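Local coordinates for abhydrolase domain-containing protein (Exiguobacterium antarcticum, PDB 5H3H) that is an esterase of the alpha/beta hydrolase fold that binds ethaneperoxoic acid and probably also acts as a perhydrolase, at residues B[216-219]-B[224-227]; B[124-127]-B[132-135]. All coordinates share one frame; numbering follows the deposited sequence.

In the fold
Both contacts lie at the carboxyl ends of neighbouring parallel strands of the alpha/beta hydrolase sheet. Interaction 1 joins the end of strand 211-217 to the start of helix 225-234 and is mostly buried, with the lysine at its solvent side. Interaction 2 lies wholly in the irregular loop between strand 114-120 and helix 139-149, and all its touching residues are buried. Both set an aliphatic group over an aromatic face, but the polar link differs: a water bridge between backbones in 216-219 with 224-227, a direct tyrosine hydrogen bond in 124-127 with 132-135. Phe227 connects them, packing against Val126 and Tyr133.

Interaction 1: residues B[216-219]-B[224-227]; sequences HGKK and PFEF
Phe225 packs against His216, Gly217 and Lys218 where strand 211-217 gives way to helix 225-234, the strand-to-helix connection of a beta-alpha-beta unit in this alpha/beta hydrolase fold. Apolar packing comes first. Phe225 holds CG anti to its own N (chi1 -174°), which turns the ring to the 216-219 segment, a face to Lys218 CD and an edge to Gly217 O. Lys218 CD stands above the centre of this ring, 3.8 Å from its centroid and only 6° off the normal, a CH-pi contact. A bend at chi2 (62°) helps bring the outer methylenes of the lysine over the aromatic face, and CE follows above the CD2 and CE2 side. Strand 239-243 adds Val242, which touches both side chains. At the ring edge, near its plane, Gly217 O lies 3.6 Å from Phe225 CD1, so weakly positive ring hydrogens meet a carbonyl.

The His216 ring comes obliquely to the backbone of the helix start, with CD2 3.9 Å from Phe225 CA. Its polar end is used just outside the segments: NE2 is hydrogen-bonded to Cys223 O, tying the strand end to the connecting loop. Histidine suits this buried place by offering a flat packing surface together with a polar nitrogen.

Among the polar links, Phe227 N is hydrogen-bonded to Pro224 O at 2.8 Å, closing the turn that leads into the helix. A water joins the two backbones, donating to Lys218 O at 2.9 Å and accepting from Phe225 N at 2.9 Å.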
loop_
_atom_site.group_PDB
_atom_site.type_symbol
_atom_site.label_atom_id
_atom_site.label_comp_id
_atom_site.label_asym_id
_atom_site.label_seq_id
_atom_site.Cartn_x
_atom_site.Cartn_y
_atom_site.Cartn_z
ATOM N N HIS B 216 -15.255 18.494 10.667
ATOM C CA HIS B 216 -15.710 19.320 9.551
ATOM C C HIS B 216 -16.734 20.377 10.022
ATOM O O HIS B 216 -17.574 20.085 10.889
ATOM C CB HIS B 216 -16.337 18.431 8.505
ATOM C CG HIS B 216 -16.153 18.895 7.112
ATOM N ND1 HIS B 216 -15.391 18.194 6.219
ATOM C CD2 HIS B 216 -16.698 19.925 6.425
ATOM C CE1 HIS B 216 -15.451 18.788 5.034
ATOM N NE2 HIS B 216 -16.233 19.850 5.143
ATOM N N GLY B 217 -16.591 21.586 9.470
ATOM C CA GLY B 217 -17.495 22.722 9.719
ATOM C C GLY B 217 -18.850 22.557 9.043
ATOM O O GLY B 217 -18.939 22.275 7.830
ATOM N N LYS B 218 -19.912 22.762 9.825
ATOM C CA LYS B 218 -21.247 22.696 9.273
ATOM C C LYS B 218 -21.414 23.761 8.190
ATOM O O LYS B 218 -22.071 23.492 7.182
ATOM C CB LYS B 218 -22.308 22.844 10.383
ATOM C CG LYS B 218 -23.665 22.281 10.005
ATOM C CD LYS B 218 -23.594 20.768 9.745
ATOM C CE LYS B 218 -24.968 20.092 9.731
ATOM N NZ LYS B 218 -25.950 20.815 8.860
ATOM N N LYS B 219 -20.742 24.923 8.355
ATOM C CA LYS B 219 -20.856 26.050 7.438
ATOM C C LYS B 219 -19.772 26.244 6.378
ATOM O O LYS B 219 -19.658 27.314 5.805
ATOM C CB LYS B 219 -21.053 27.344 8.236
ATOM C CG LYS B 219 -22.144 27.226 9.255
ATOM C CD LYS B 219 -22.505 28.599 9.809
ATOM C CE LYS B 219 -21.914 28.825 11.184
ATOM N NZ LYS B 219 -21.786 30.277 11.479
ATOM N N PRO B 224 -17.994 21.462 1.146
ATOM C CA PRO B 224 -19.259 21.391 1.818
ATOM C C PRO B 224 -19.364 20.206 2.799
ATOM O O PRO B 224 -18.782 19.073 2.601
ATOM C CB PRO B 224 -20.293 21.264 0.678
ATOM C CG PRO B 224 -19.557 21.259 -0.591
ATOM C CD PRO B 224 -18.079 21.377 -0.324
ATOM N N PHE B 225 -20.107 20.455 3.847
ATOM C CA PHE B 225 -20.288 19.445 4.871
ATOM C C PHE B 225 -20.688 18.063 4.344
ATOM O O PHE B 225 -20.284 17.033 4.959
ATOM C CB PHE B 225 -21.278 19.913 5.896
ATOM C CG PHE B 225 -21.403 18.971 7.040
ATOM C CD1 PHE B 225 -20.440 18.955 8.044
ATOM C CD2 PHE B 225 -22.476 18.073 7.118
ATOM C CE1 PHE B 225 -20.545 18.057 9.110
ATOM C CE2 PHE B 225 -22.596 17.186 8.205
ATOM C CZ PHE B 225 -21.612 17.159 9.171
ATOM N N GLU B 226 -21.452 18.029 3.225
ATOM C CA GLU B 226 -21.795 16.776 2.559
ATOM C C GLU B 226 -20.560 15.873 2.258
ATOM O O GLU B 226 -20.663 14.623 2.333
ATOM C CB GLU B 226 -22.627 16.998 1.301
ATOM C CG GLU B 226 -24.045 17.491 1.587
ATOM C CD GLU B 226 -24.223 18.998 1.512
ATOM O OE1 GLU B 226 -23.251 19.770 1.721
ATOM O OE2 GLU B 226 -25.368 19.413 1.223
ATOM N N PHE B 227 -19.414 16.480 1.936
ATOM C CA PHE B 227 -18.160 15.667 1.778
ATOM C C PHE B 227 -17.900 14.829 3.039
ATOM O O PHE B 227 -17.499 13.649 2.956
ATOM C CB PHE B 227 -16.935 16.555 1.605
ATOM C CG PHE B 227 -16.786 17.256 0.260
ATOM C CD1 PHE B 227 -17.783 17.285 -0.706
ATOM C CD2 PHE B 227 -15.617 17.981 0.022
ATOM C CE1 PHE B 227 -17.601 17.983 -1.894
ATOM C CE2 PHE B 227 -15.417 18.680 -1.181
ATOM C CZ PHE B 227 -16.424 18.685 -2.141
HETATM O O HOH W 1 -21.332 22.969 4.415
#

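Interaction 2: residues B[124-127]-B[132-135]; sequences APVF and GYPY
Tyr133 reaches across to Pro125 and Val126 within the long irregular loop that follows strand 114-120 in the alpha/beta hydrolase fold. Its OH donates to Val126 O at 2.8 Å, meeting a lone pair in the carbonyl plane at a C=O...O angle of 132°. With chi1 at -172°, Tyr133 CG is anti to N, extending the side chain until OH also comes within 3.7 Å of Pro125 CD. Beside this bond, Val126 CB is 3.4 Å from Tyr133 CE2, a close approach, while Val126 CG2 lies over one ring face, offset toward the rim and 3.8 Å from the centroid, as a CH-pi contact. Pro125 CG meets the ring obliquely, 3.9 Å from Tyr133 CE1. Tyrosine suits the place because an apolar ring carries a hydroxyl to a buried carbonyl. A phenylalanine here would probably keep much of this packing but leave Val126 O without its hydroxyl partner.

The next shell fixes these groups. On the first segment, a cis peptide bond before Pro125 bends the chain, and the proline packs on Val230 and Met231 of helix 225-234. Phe127, next along, lines the ethaneperoxoic acid pocket. Pro134, at the centre of an inverse gamma turn, brings Tyr135 round to the Tyr133 face opposite Val126, where Tyr135 CD2 sits 3.7 Å above the Tyr133 ring plane, offset toward its rim.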
loop_
_atom_site.group_PDB
_atom_site.type_symbol
_atom_site.label_atom_id
_atom_site.label_comp_id
_atom_site.label_asym_id
_atom_site.label_seq_id
_atom_site.Cartn_x
_atom_site.Cartn_y
_atom_site.Cartn_z
ATOM N N ALA B 124 -12.276 15.725 -0.035
ATOM C CA ALA B 124 -12.378 14.287 -0.349
ATOM C C ALA B 124 -13.780 13.789 -0.096
ATOM O O ALA B 124 -14.449 14.346 0.753
ATOM C CB ALA B 124 -11.382 13.463 0.449
ATOM N N PRO B 125 -14.202 12.750 -0.827
ATOM C CA PRO B 125 -13.372 12.044 -1.870
ATOM C C PRO B 125 -13.107 12.754 -3.190
ATOM O O PRO B 125 -12.230 12.300 -3.970
ATOM C CB PRO B 125 -14.189 10.759 -2.177
ATOM C CG PRO B 125 -15.518 10.960 -1.516
ATOM C CD PRO B 125 -15.253 11.854 -0.312
ATOM N N VAL B 126 -13.857 13.823 -3.455
ATOM C CA VAL B 126 -13.667 14.626 -4.628
ATOM C C VAL B 126 -14.010 16.022 -4.194
ATOM O O VAL B 126 -14.917 16.247 -3.412
ATOM C CB VAL B 126 -14.608 14.273 -5.798
ATOM C CG1 VAL B 126 -13.946 14.609 -7.131
ATOM C CG2 VAL B 126 -15.059 12.824 -5.781
ATOM N N PHE B 127 -13.261 16.968 -4.714
ATOM C CA PHE B 127 -13.499 18.391 -4.367
ATOM C C PHE B 127 -14.561 19.030 -5.286
ATOM O O PHE B 127 -15.132 20.060 -4.942
ATOM C CB PHE B 127 -12.158 19.165 -4.471
ATOM C CG PHE B 127 -12.243 20.630 -4.108
ATOM C CD1 PHE B 127 -12.524 21.019 -2.820
ATOM C CD2 PHE B 127 -11.997 21.612 -5.073
ATOM C CE1 PHE B 127 -12.581 22.352 -2.470
ATOM C CE2 PHE B 127 -12.036 22.930 -4.741
ATOM C CZ PHE B 127 -12.321 23.316 -3.426
ATOM N N GLY B 132 -22.641 10.962 -9.886
ATOM C CA GLY B 132 -23.525 10.796 -8.721
ATOM C C GLY B 132 -22.868 11.322 -7.447
ATOM O O GLY B 132 -22.870 10.657 -6.393
ATOM N N TYR B 133 -22.277 12.516 -7.553
ATOM C CA TYR B 133 -21.577 13.163 -6.433
ATOM C C TYR B 133 -21.889 14.637 -6.602
ATOM O O TYR B 133 -21.052 15.418 -7.046
ATOM C CB TYR B 133 -20.081 12.830 -6.507
ATOM C CG TYR B 133 -19.239 13.261 -5.337
ATOM C CD1 TYR B 133 -19.204 12.525 -4.147
ATOM C CD2 TYR B 133 -18.455 14.409 -5.420
ATOM C CE1 TYR B 133 -18.427 12.950 -3.074
ATOM C CE2 TYR B 133 -17.655 14.819 -4.385
ATOM C CZ TYR B 133 -17.600 14.097 -3.217
ATOM O OH TYR B 133 -16.779 14.587 -2.214
ATOM N N PRO B 134 -23.136 15.022 -6.287
ATOM C CA PRO B 134 -23.591 16.374 -6.614
ATOM C C PRO B 134 -23.285 17.364 -5.463
ATOM O O PRO B 134 -24.169 18.073 -4.961
ATOM C CB PRO B 134 -25.090 16.159 -6.818
ATOM C CG PRO B 134 -25.414 15.140 -5.748
ATOM C CD PRO B 134 -24.239 14.191 -5.767
ATOM N N TYR B 135 -22.018 17.416 -5.063
ATOM C CA TYR B 135 -21.572 18.262 -3.963
ATOM C C TYR B 135 -20.267 18.943 -4.348
ATOM O O TYR B 135 -19.400 18.281 -4.917
ATOM C CB TYR B 135 -21.267 17.434 -2.723
ATOM C CG TYR B 135 -22.159 16.259 -2.421
ATOM C CD1 TYR B 135 -23.429 16.440 -1.852
ATOM C CD2 TYR B 135 -21.696 14.953 -2.631
ATOM C CE1 TYR B 135 -24.226 15.352 -1.517
ATOM C CE2 TYR B 135 -22.485 13.852 -2.306
ATOM C CZ TYR B 135 -23.742 14.051 -1.744
ATOM O OH TYR B 135 -24.522 12.935 -1.441
#